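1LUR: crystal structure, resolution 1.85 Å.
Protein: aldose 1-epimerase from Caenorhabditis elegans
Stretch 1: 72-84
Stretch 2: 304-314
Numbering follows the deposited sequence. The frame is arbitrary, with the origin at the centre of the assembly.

Stretch 1, residues 72-84: RVANRIKNSTLHF
Stretch 2, residues 304-314: PQFHSAAPNFD

This is a contact between a turn-linked pair of short strands and a loop with a 3-10 segment, in which one asparagine side chain, a proline ring and bridging waters join two segments far apart in one chain, burying 502 Å² in total. Stretch 1 is extended at 76-77, turns through Asn79 and Ser80 (phi/psi 58/28 and 51/29), and is extended again at 81-84. Stretch 2 leaves a strand at Gln305, makes a type II turn from His307 to Ala310, with Ala309 at 66/20, and continues as a 3-10 segment over 310-312. The CA atoms of Asn75 and Ser308 lie 5.7 Å apart, those of Ile77 and Ala309 5.1 Å, and those of Leu82 and Asn312 5.8 Å.

Asn312 (chi1 m, chi2 109°) points toward stretch 1. Its amide spans the turn. Lys78 N donates to Asn312 OD1 at 2.8 Å, and Asn312 ND2 makes a weak bond to Thr81 O, also 2.8 Å. Both partners are backbone atoms.

Pro311, C-gamma exo, packs its CG against Ile77 CD1 at 3.8 Å and Val73 CG1 at 4.1 Å. Its CB lies 3.9 Å from Leu82 CD2. Ile77 is mm, Val73 t and Leu82 pp. The CA-to-CB bond of Ile77 points away, but the end of its side chain comes nearer.

Lys78 is extended (ttt, then p). Its CD meets the Phe313 ring obliquely, 4.1 Å from CZ.

Ala309 CA makes a CA-H...O contact of 3.2 Å with Arg76 O. Water 1 accepts from Ala309 N and donates to Ala74 O and Arg76 O. Water 2 links Asn75 ND2 to Gln305 OE1. Waters 3 and 4 both donate to Pro311 O; water 3 also donates to His83 O, while water 4 accepts from His83 N.

Gln305 (p, t, 64°) makes a weak bond from NE2 to Ser308 OG, 2.8 Å, and that OG lies 3.2 Å from Asn75 CG.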

# COMPACT_ATOMS: atom_id res chain seq x y z
N ARG A 72 -2.00 11.94 -3.37
CA ARG A 72 -1.02 12.47 -2.42
C ARG A 72 -1.29 12.15 -0.96
O ARG A 72 -0.42 12.34 -0.11
CB ARG A 72 -0.87 13.98 -2.59
CG ARG A 72 -0.05 14.36 -3.82
CD ARG A 72 0.40 15.81 -3.78
NE ARG A 72 -0.66 16.72 -4.19
CZ ARG A 72 -0.66 18.02 -3.92
NH1 ARG A 72 0.34 18.56 -3.22
NH2 ARG A 72 -1.65 18.79 -4.35
N VAL A 73 -2.49 11.69 -0.66
CA VAL A 73 -2.83 11.34 0.71
C VAL A 73 -3.57 10.01 0.64
O VAL A 73 -4.69 9.93 0.13
CB VAL A 73 -3.72 12.39 1.38
CG1 VAL A 73 -4.16 11.89 2.75
CG2 VAL A 73 -2.94 13.69 1.53
N ALA A 74 -2.92 8.97 1.14
CA ALA A 74 -3.50 7.65 1.14
C ALA A 74 -4.73 7.57 2.03
O ALA A 74 -4.81 8.22 3.08
CB ALA A 74 -2.47 6.62 1.58
N ASN A 75 -5.67 6.76 1.59
CA ASN A 75 -6.92 6.55 2.30
C ASN A 75 -7.83 7.77 2.28
O ASN A 75 -7.79 8.57 1.35
CB ASN A 75 -6.66 6.08 3.74
CG ASN A 75 -7.77 5.18 4.26
OD1 ASN A 75 -8.77 5.65 4.80
ND2 ASN A 75 -7.59 3.87 4.09
N ARG A 76 -8.61 7.94 3.34
CA ARG A 76 -9.54 9.04 3.42
C ARG A 76 -9.28 10.35 4.13
O ARG A 76 -8.59 10.42 5.14
CB ARG A 76 -10.86 8.50 3.97
CG ARG A 76 -11.33 7.22 3.28
CD ARG A 76 -12.52 6.60 3.99
NE ARG A 76 -13.03 5.44 3.26
CZ ARG A 76 -12.38 4.29 3.14
NH1 ARG A 76 -11.19 4.13 3.70
NH2 ARG A 76 -12.91 3.29 2.45
N ILE A 77 -9.89 11.40 3.56
CA ILE A 77 -9.82 12.75 4.08
C ILE A 77 -11.30 12.83 4.51
O ILE A 77 -12.19 12.86 3.66
CB ILE A 77 -9.60 13.82 3.00
CG1 ILE A 77 -8.19 13.71 2.40
CG2 ILE A 77 -9.82 15.20 3.61
CD1 ILE A 77 -7.07 13.93 3.38
N LYS A 78 -11.54 12.84 5.82
CA LYS A 78 -12.90 12.89 6.35
C LYS A 78 -13.77 14.00 5.78
O LYS A 78 -13.44 15.18 5.87
CB LYS A 78 -12.87 13.00 7.87
CG LYS A 78 -14.24 12.91 8.53
CD LYS A 78 -14.10 12.77 10.05
CE LYS A 78 -15.41 13.07 10.77
NZ LYS A 78 -16.53 12.22 10.28
N ASN A 79 -14.88 13.60 5.17
CA ASN A 79 -15.83 14.52 4.56
C ASN A 79 -15.24 15.41 3.48
O ASN A 79 -15.72 16.52 3.23
CB ASN A 79 -16.52 15.35 5.64
CG ASN A 79 -17.33 14.49 6.61
OD1 ASN A 79 -17.84 13.43 6.24
ND2 ASN A 79 -17.44 14.94 7.86
N SER A 80 -14.19 14.92 2.83
CA SER A 80 -13.55 15.68 1.76
C SER A 80 -13.17 17.11 2.13
O SER A 80 -13.14 17.97 1.26
CB SER A 80 -14.45 15.70 0.53
OG SER A 80 -14.80 14.39 0.11
N THR A 81 -12.90 17.35 3.41
CA THR A 81 -12.53 18.69 3.85
C THR A 81 -11.44 18.61 4.91
O THR A 81 -11.43 17.69 5.72
CB THR A 81 -13.72 19.43 4.45
OG1 THR A 81 -14.87 19.26 3.61
CG2 THR A 81 -13.40 20.92 4.58
N LEU A 82 -10.54 19.59 4.91
CA LEU A 82 -9.46 19.64 5.88
C LEU A 82 -9.00 21.08 6.03
O LEU A 82 -9.35 21.94 5.23
CB LEU A 82 -8.28 18.77 5.43
CG LEU A 82 -7.52 19.14 4.15
CD1 LEU A 82 -6.51 20.26 4.43
CD2 LEU A 82 -6.80 17.91 3.62
N HIS A 83 -8.23 21.33 7.07
CA HIS A 83 -7.71 22.65 7.33
C HIS A 83 -6.20 22.55 7.28
O HIS A 83 -5.61 21.70 7.94
CB HIS A 83 -8.17 23.15 8.70
CG HIS A 83 -9.66 23.23 8.84
ND1 HIS A 83 -10.43 22.13 9.17
CD2 HIS A 83 -10.52 24.26 8.66
CE1 HIS A 83 -11.71 22.48 9.18
NE2 HIS A 83 -11.79 23.77 8.88
N PHE A 84 -5.57 23.40 6.47
CA PHE A 84 -4.12 23.38 6.35
C PHE A 84 -3.58 24.79 6.47
O PHE A 84 -3.92 25.66 5.66
CB PHE A 84 -3.70 22.78 5.00
CG PHE A 84 -2.22 22.70 4.82
CD1 PHE A 84 -1.48 21.74 5.49
CD2 PHE A 84 -1.55 23.62 4.03
CE1 PHE A 84 -0.09 21.70 5.38
CE2 PHE A 84 -0.16 23.59 3.91
CZ PHE A 84 0.57 22.63 4.58
N PRO A 304 1.67 0.05 4.04
CA PRO A 304 2.45 0.75 5.07
C PRO A 304 2.17 2.22 4.79
O PRO A 304 2.33 2.67 3.66
CB PRO A 304 3.88 0.36 4.74
CG PRO A 304 3.72 -1.04 4.20
CD PRO A 304 2.53 -0.89 3.29
N GLN A 305 1.78 2.98 5.80
CA GLN A 305 1.48 4.40 5.58
C GLN A 305 1.36 5.13 6.91
O GLN A 305 1.58 4.54 7.97
CB GLN A 305 0.11 4.50 4.90
CG GLN A 305 -0.98 3.89 5.80
CD GLN A 305 -2.41 4.02 5.28
OE1 GLN A 305 -2.76 3.47 4.24
NE2 GLN A 305 -3.25 4.74 6.03
N PHE A 306 1.01 6.41 6.84
CA PHE A 306 0.84 7.22 8.04
C PHE A 306 -0.63 6.98 8.36
O PHE A 306 -1.39 6.55 7.49
CB PHE A 306 1.04 8.72 7.77
CG PHE A 306 2.47 9.13 7.65
CD1 PHE A 306 3.07 9.28 6.41
CD2 PHE A 306 3.23 9.38 8.79
CE1 PHE A 306 4.41 9.68 6.30
CE2 PHE A 306 4.56 9.77 8.70
CZ PHE A 306 5.15 9.92 7.46
N HIS A 307 -1.03 7.26 9.59
CA HIS A 307 -2.42 7.06 9.99
C HIS A 307 -3.40 7.63 8.97
O HIS A 307 -3.21 8.73 8.46
CB HIS A 307 -2.72 7.74 11.33
CG HIS A 307 -1.87 7.24 12.46
ND1 HIS A 307 -0.50 7.31 12.44
CD2 HIS A 307 -2.21 6.70 13.65
CE1 HIS A 307 -0.02 6.83 13.58
NE2 HIS A 307 -1.05 6.46 14.33
N SER A 308 -4.47 6.88 8.71
CA SER A 308 -5.48 7.32 7.77
C SER A 308 -6.17 8.55 8.38
O SER A 308 -6.34 8.63 9.60
CB SER A 308 -6.49 6.20 7.54
OG SER A 308 -5.90 5.08 6.91
N ALA A 309 -6.56 9.51 7.54
CA ALA A 309 -7.23 10.73 8.00
C ALA A 309 -6.35 11.62 8.88
O ALA A 309 -6.86 12.46 9.62
CB ALA A 309 -8.52 10.38 8.76
N ALA A 310 -5.03 11.45 8.79
CA ALA A 310 -4.11 12.26 9.59
C ALA A 310 -4.37 13.76 9.38
O ALA A 310 -4.32 14.54 10.34
CB ALA A 310 -2.67 11.92 9.21
N PRO A 311 -4.65 14.18 8.14
CA PRO A 311 -4.91 15.60 7.88
C PRO A 311 -6.12 16.15 8.64
O PRO A 311 -6.25 17.37 8.77
CB PRO A 311 -5.12 15.64 6.37
CG PRO A 311 -4.27 14.53 5.87
CD PRO A 311 -4.57 13.43 6.87
N ASN A 312 -6.98 15.25 9.13
CA ASN A 312 -8.19 15.63 9.87
C ASN A 312 -8.07 15.61 11.39
O ASN A 312 -8.91 16.17 12.10
CB ASN A 312 -9.35 14.72 9.47
CG ASN A 312 -9.68 14.82 8.00
OD1 ASN A 312 -9.43 13.89 7.24
ND2 ASN A 312 -10.25 15.95 7.60
N PHE A 313 -7.05 14.94 11.90
CA PHE A 313 -6.86 14.86 13.35
C PHE A 313 -5.46 15.31 13.71
O PHE A 313 -4.47 14.67 13.32
CB PHE A 313 -7.12 13.42 13.81
CG PHE A 313 -8.49 12.91 13.45
CD1 PHE A 313 -8.69 12.12 12.31
CD2 PHE A 313 -9.60 13.25 14.22
CE1 PHE A 313 -9.96 11.69 11.95
CE2 PHE A 313 -10.88 12.82 13.86
CZ PHE A 313 -11.06 12.04 12.73
N ASP A 314 -5.36 16.41 14.44
CA ASP A 314 -4.05 16.92 14.82
C ASP A 314 -3.26 16.08 15.81
O ASP A 314 -2.08 16.36 16.04
CB ASP A 314 -4.16 18.36 15.34
CG ASP A 314 -5.03 18.49 16.55
OD1 ASP A 314 -4.84 17.70 17.50
OD2 ASP A 314 -5.90 19.38 16.56
O HOH W 1 -5.86 9.83 4.91
O HOH W 2 -5.03 3.18 2.84
O HOH W 3 -4.46 19.07 7.56
O HOH W 4 -8.02 19.35 9.09